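Local coordinates for DMATS type aromatic prenyltransferase (Micromonospora olivasterospora, PDB 6ZRY), which probably transfers a dimethylallyl group to the indole ring of tryptophan, as a 6-dimethylallyl tryptophan synthase with the ABBA-barrel fold, at residues I239-T250 with Y274-Y283. Sequence-based numbering, arbitrary orientation.
Sequences IEEFCVVAGGGT and YSIYVPIRSY. With TRP (tryptophan), chain C.
The outer helix 239-247 of the ABBA barrel lies along strand 274-278, Ile239, Phe242 and Ala246 meeting Tyr274, Ile276 and Val278; the two run nearly parallel at 15° with axes 9.5 Å apart. These alternate strand residues turn toward the helix. Ile239 reaches Tyr274 with CD1, 3.7 Å from CE2 of the ring. Phe242 and Ile276 lie antiparallel alongside each other, ring atom Phe242 CD2 4.0 Å from the CG2 methyl of Ile276. With Ile276 CG1 anti to the backbone N (chi1 180°), that carbon comes 3.9 Å from Cys243 SG. Val278 spreads its methyls, CG1 against Ala246 CB (3.9 Å) and CG2 in contact with Phe242 CE2 and Cys243 SG. Past the strand, Ile280 CD1 touches Ala246 O at 3.5 Å. A Schellman motif at Gly248 ends the helix. Across the type I' turn Gly247-Thr250, Thr250 OG1 donates to Gly247 O (2.9 Å), tilted 32° from the carbonyl plane. The Thr250 side chain lies crosswise to that of Tyr283, OG1 near CD1 and CG2 near CE1. With an alanine here, the hydroxyl and CG2 gone, Gly247 O would probably lose this donor and Tyr283 CD1 and CE1 their neighbours. Arg281 NH2 donates to OXT of the bound tryptophan (3.0 Å) in the guanidinium plane, while Asp56 and Ala328 O hold NE and NH1. Strands 258-265 and 327-333 flank the strand, while helices 221-228 and 287-300 pack beside helix 236-247.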
loop_
_atom_site.group_PDB
_atom_site.type_symbol
_atom_site.label_atom_id
_atom_site.label_comp_id
_atom_site.label_asym_id
_atom_site.label_seq_id
_atom_site.Cartn_x
_atom_site.Cartn_y
_atom_site.Cartn_z
ATOM N N ILE A 239 -18.058 -3.206 -7.322
ATOM C CA ILE A 239 -17.302 -2.469 -6.267
ATOM C C ILE A 239 -18.190 -2.387 -5.030
ATOM O O ILE A 239 -17.715 -2.703 -3.948
ATOM C CB ILE A 239 -16.813 -1.089 -6.743
ATOM C CG1 ILE A 239 -15.812 -1.222 -7.882
ATOM C CG2 ILE A 239 -16.224 -0.282 -5.585
ATOM C CD1 ILE A 239 -15.635 0.042 -8.681
ATOM N N GLU A 240 -19.473 -2.028 -5.195
ATOM C CA GLU A 240 -20.428 -1.958 -4.054
ATOM C C GLU A 240 -20.576 -3.318 -3.384
ATOM O O GLU A 240 -20.578 -3.336 -2.152
ATOM C CB GLU A 240 -21.790 -1.427 -4.503
ATOM C CG GLU A 240 -21.695 -0.029 -4.983
ATOM C CD GLU A 240 -22.967 0.753 -4.901
ATOM O OE1 GLU A 240 -24.050 0.157 -5.254
ATOM O OE2 GLU A 240 -22.888 1.952 -4.489
ATOM N N GLU A 241 -20.698 -4.407 -4.152
ATOM C CA GLU A 241 -20.826 -5.789 -3.592
ATOM C C GLU A 241 -19.581 -6.074 -2.732
ATOM O O GLU A 241 -19.722 -6.620 -1.622
ATOM C CB GLU A 241 -20.957 -6.836 -4.698
ATOM C CG GLU A 241 -22.354 -6.860 -5.330
ATOM C CD GLU A 241 -22.517 -7.642 -6.624
ATOM O OE1 GLU A 241 -23.658 -7.682 -7.146
ATOM O OE2 GLU A 241 -21.531 -8.191 -7.115
ATOM N N PHE A 242 -18.412 -5.735 -3.244
ATOM C CA PHE A 242 -17.134 -5.946 -2.536
ATOM C C PHE A 242 -17.167 -5.180 -1.209
ATOM O O PHE A 242 -16.788 -5.732 -0.153
ATOM C CB PHE A 242 -15.972 -5.511 -3.413
ATOM C CG PHE A 242 -14.650 -5.841 -2.820
ATOM C CD1 PHE A 242 -14.108 -7.109 -2.978
ATOM C CD2 PHE A 242 -13.962 -4.905 -2.079
ATOM C CE1 PHE A 242 -12.877 -7.421 -2.434
ATOM C CE2 PHE A 242 -12.735 -5.235 -1.515
ATOM C CZ PHE A 242 -12.203 -6.484 -1.711
ATOM N N CYS A 243 -17.613 -3.938 -1.244
ATOM C CA CYS A 243 -17.619 -3.049 -0.056
ATOM C C CYS A 243 -18.623 -3.566 0.991
ATOM O O CYS A 243 -18.273 -3.551 2.198
ATOM C CB CYS A 243 -17.882 -1.605 -0.451
ATOM S SG CYS A 243 -16.460 -0.811 -1.237
ATOM N N VAL A 244 -19.811 -4.031 0.559
ATOM C CA VAL A 244 -20.860 -4.595 1.458
ATOM C C VAL A 244 -20.315 -5.807 2.207
ATOM O O VAL A 244 -20.534 -5.877 3.412
ATOM C CB VAL A 244 -22.130 -4.964 0.680
ATOM C CG1 VAL A 244 -23.060 -5.866 1.491
ATOM C CG2 VAL A 244 -22.840 -3.723 0.208
ATOM N N VAL A 245 -19.675 -6.751 1.514
ATOM C CA VAL A 245 -19.130 -7.974 2.151
ATOM C C VAL A 245 -17.996 -7.554 3.086
ATOM O O VAL A 245 -18.045 -7.931 4.273
ATOM C CB VAL A 245 -18.693 -9.022 1.114
ATOM C CG1 VAL A 245 -17.991 -10.194 1.747
ATOM C CG2 VAL A 245 -19.874 -9.500 0.279
ATOM N N ALA A 246 -17.014 -6.773 2.609
ATOM C CA ALA A 246 -15.817 -6.412 3.418
ATOM C C ALA A 246 -16.232 -5.573 4.646
ATOM O O ALA A 246 -15.690 -5.812 5.752
ATOM C CB ALA A 246 -14.794 -5.688 2.558
ATOM N N GLY A 247 -17.169 -4.639 4.471
ATOM C CA GLY A 247 -17.641 -3.715 5.526
ATOM C C GLY A 247 -18.748 -4.290 6.406
ATOM O O GLY A 247 -19.120 -3.626 7.375
ATOM N N GLY A 248 -19.266 -5.465 6.111
ATOM C CA GLY A 248 -20.320 -6.098 6.940
ATOM C C GLY A 248 -21.697 -5.432 6.809
ATOM O O GLY A 248 -22.537 -5.669 7.678
ATOM N N GLY A 249 -21.936 -4.651 5.758
ATOM C CA GLY A 249 -23.225 -3.965 5.518
ATOM C C GLY A 249 -23.128 -2.451 5.638
ATOM O O GLY A 249 -24.036 -1.799 5.178
ATOM N N THR A 250 -22.049 -1.918 6.216
ATOM C CA THR A 250 -21.728 -0.454 6.228
ATOM C C THR A 250 -21.920 0.134 4.812
ATOM O O THR A 250 -21.393 -0.445 3.871
ATOM C CB THR A 250 -20.275 -0.196 6.695
ATOM O OG1 THR A 250 -19.992 -0.941 7.880
ATOM C CG2 THR A 250 -20.005 1.265 6.976
ATOM N N TYR A 274 -8.319 0.283 -11.723
ATOM C CA TYR A 274 -8.894 0.803 -10.473
ATOM C C TYR A 274 -8.753 -0.259 -9.395
ATOM O O TYR A 274 -9.044 -1.420 -9.688
ATOM C CB TYR A 274 -10.365 1.147 -10.647
ATOM C CG TYR A 274 -10.992 1.647 -9.384
ATOM C CD1 TYR A 274 -10.781 2.938 -8.955
ATOM C CD2 TYR A 274 -11.786 0.813 -8.602
ATOM C CE1 TYR A 274 -11.330 3.404 -7.780
ATOM C CE2 TYR A 274 -12.362 1.272 -7.434
ATOM C CZ TYR A 274 -12.123 2.558 -7.019
ATOM O OH TYR A 274 -12.675 3.020 -5.869
ATOM N N SER A 275 -8.377 0.134 -8.188
ATOM C CA SER A 275 -8.490 -0.708 -6.971
ATOM C C SER A 275 -9.237 0.052 -5.895
ATOM O O SER A 275 -9.050 1.245 -5.793
ATOM C CB SER A 275 -7.164 -1.158 -6.463
ATOM O OG SER A 275 -6.532 -1.961 -7.435
ATOM N N ILE A 276 -10.059 -0.649 -5.149
ATOM C CA ILE A 276 -10.732 -0.170 -3.922
ATOM C C ILE A 276 -10.074 -0.893 -2.741
ATOM O O ILE A 276 -9.855 -2.131 -2.832
ATOM C CB ILE A 276 -12.267 -0.377 -4.004
ATOM C CG1 ILE A 276 -12.986 0.104 -2.747
ATOM C CG2 ILE A 276 -12.661 -1.813 -4.317
ATOM C CD1 ILE A 276 -12.960 1.570 -2.533
ATOM N N TYR A 277 -9.723 -0.148 -1.713
ATOM C CA TYR A 277 -9.048 -0.648 -0.503
ATOM C C TYR A 277 -9.953 -0.391 0.669
ATOM O O TYR A 277 -10.200 0.760 1.022
ATOM C CB TYR A 277 -7.674 0.004 -0.302
ATOM C CG TYR A 277 -6.765 -0.035 -1.502
ATOM C CD1 TYR A 277 -6.949 0.855 -2.552
ATOM C CD2 TYR A 277 -5.715 -0.923 -1.595
ATOM C CE1 TYR A 277 -6.157 0.823 -3.678
ATOM C CE2 TYR A 277 -4.885 -0.955 -2.703
ATOM C CZ TYR A 277 -5.108 -0.075 -3.751
ATOM O OH TYR A 277 -4.305 -0.077 -4.860
ATOM N N VAL A 278 -10.502 -1.459 1.238
ATOM C CA VAL A 278 -11.332 -1.366 2.443
ATOM C C VAL A 278 -10.441 -1.617 3.655
ATOM O O VAL A 278 -9.868 -2.718 3.789
ATOM C CB VAL A 278 -12.501 -2.362 2.404
ATOM C CG1 VAL A 278 -13.341 -2.282 3.659
ATOM C CG2 VAL A 278 -13.362 -2.159 1.159
ATOM N N PRO A 279 -10.396 -0.671 4.619
ATOM C CA PRO A 279 -9.660 -0.869 5.876
ATOM C C PRO A 279 -10.535 -1.683 6.836
ATOM O O PRO A 279 -11.065 -1.157 7.840
ATOM C CB PRO A 279 -9.414 0.556 6.329
ATOM C CG PRO A 279 -10.678 1.279 5.889
ATOM C CD PRO A 279 -11.029 0.659 4.563
ATOM N N ILE A 280 -10.608 -2.968 6.522
ATOM C CA ILE A 280 -11.547 -3.948 7.125
ATOM C C ILE A 280 -11.373 -3.990 8.634
ATOM O O ILE A 280 -12.369 -4.187 9.316
ATOM C CB ILE A 280 -11.381 -5.312 6.460
ATOM C CG1 ILE A 280 -12.424 -6.304 6.998
ATOM C CG2 ILE A 280 -9.969 -5.834 6.590
ATOM C CD1 ILE A 280 -12.666 -7.463 6.118
ATOM N N ARG A 281 -10.158 -3.741 9.156
ATOM C CA ARG A 281 -9.876 -3.757 10.616
ATOM C C ARG A 281 -10.798 -2.786 11.351
ATOM O O ARG A 281 -11.030 -2.986 12.564
ATOM C CB ARG A 281 -8.423 -3.381 10.913
ATOM C CG ARG A 281 -8.051 -1.936 10.559
ATOM C CD ARG A 281 -6.561 -1.807 10.769
ATOM N NE ARG A 281 -5.959 -0.511 10.609
ATOM C CZ ARG A 281 -5.744 0.124 9.458
ATOM N NH1 ARG A 281 -6.151 -0.360 8.304
ATOM N NH2 ARG A 281 -5.094 1.281 9.473
ATOM N N SER A 282 -11.305 -1.771 10.677
ATOM C CA SER A 282 -12.158 -0.713 11.294
ATOM C C SER A 282 -13.630 -1.175 11.372
ATOM O O SER A 282 -14.403 -0.520 12.060
ATOM C CB SER A 282 -12.013 0.571 10.523
ATOM O OG SER A 282 -12.652 1.656 11.161
ATOM N N TYR A 283 -13.999 -2.270 10.710
ATOM C CA TYR A 283 -15.415 -2.655 10.473
ATOM C C TYR A 283 -15.697 -4.076 10.945
ATOM O O TYR A 283 -16.721 -4.617 10.546
ATOM C CB TYR A 283 -15.732 -2.406 8.993
ATOM C CG TYR A 283 -15.571 -0.950 8.638
ATOM C CD1 TYR A 283 -16.519 -0.020 9.027
ATOM C CD2 TYR A 283 -14.414 -0.477 8.020
ATOM C CE1 TYR A 283 -16.381 1.328 8.739
ATOM C CE2 TYR A 283 -14.252 0.872 7.733
ATOM C CZ TYR A 283 -15.233 1.782 8.100
ATOM O OH TYR A 283 -15.075 3.118 7.832
HETATM N N TRP C . -1.376 2.307 7.655
HETATM C CA TRP C . -1.750 3.427 6.723
HETATM C C TRP C . -3.272 3.483 6.576
HETATM O O TRP C . -3.798 4.478 6.043
HETATM C CB TRP C . -1.049 3.281 5.359
HETATM C CG TRP C . -1.417 2.051 4.589
HETATM C CD1 TRP C . -0.885 0.797 4.729
HETATM C CD2 TRP C . -2.397 1.954 3.538
HETATM N NE1 TRP C . -1.474 -0.068 3.842
HETATM C CE2 TRP C . -2.394 0.612 3.091
HETATM C CE3 TRP C . -3.262 2.869 2.920
HETATM C CZ2 TRP C . -3.240 0.163 2.074
HETATM C CZ3 TRP C . -4.094 2.423 1.915
HETATM C CH2 TRP C . -4.075 1.091 1.495
HETATM O OXT TRP C . -3.988 2.547 6.993
#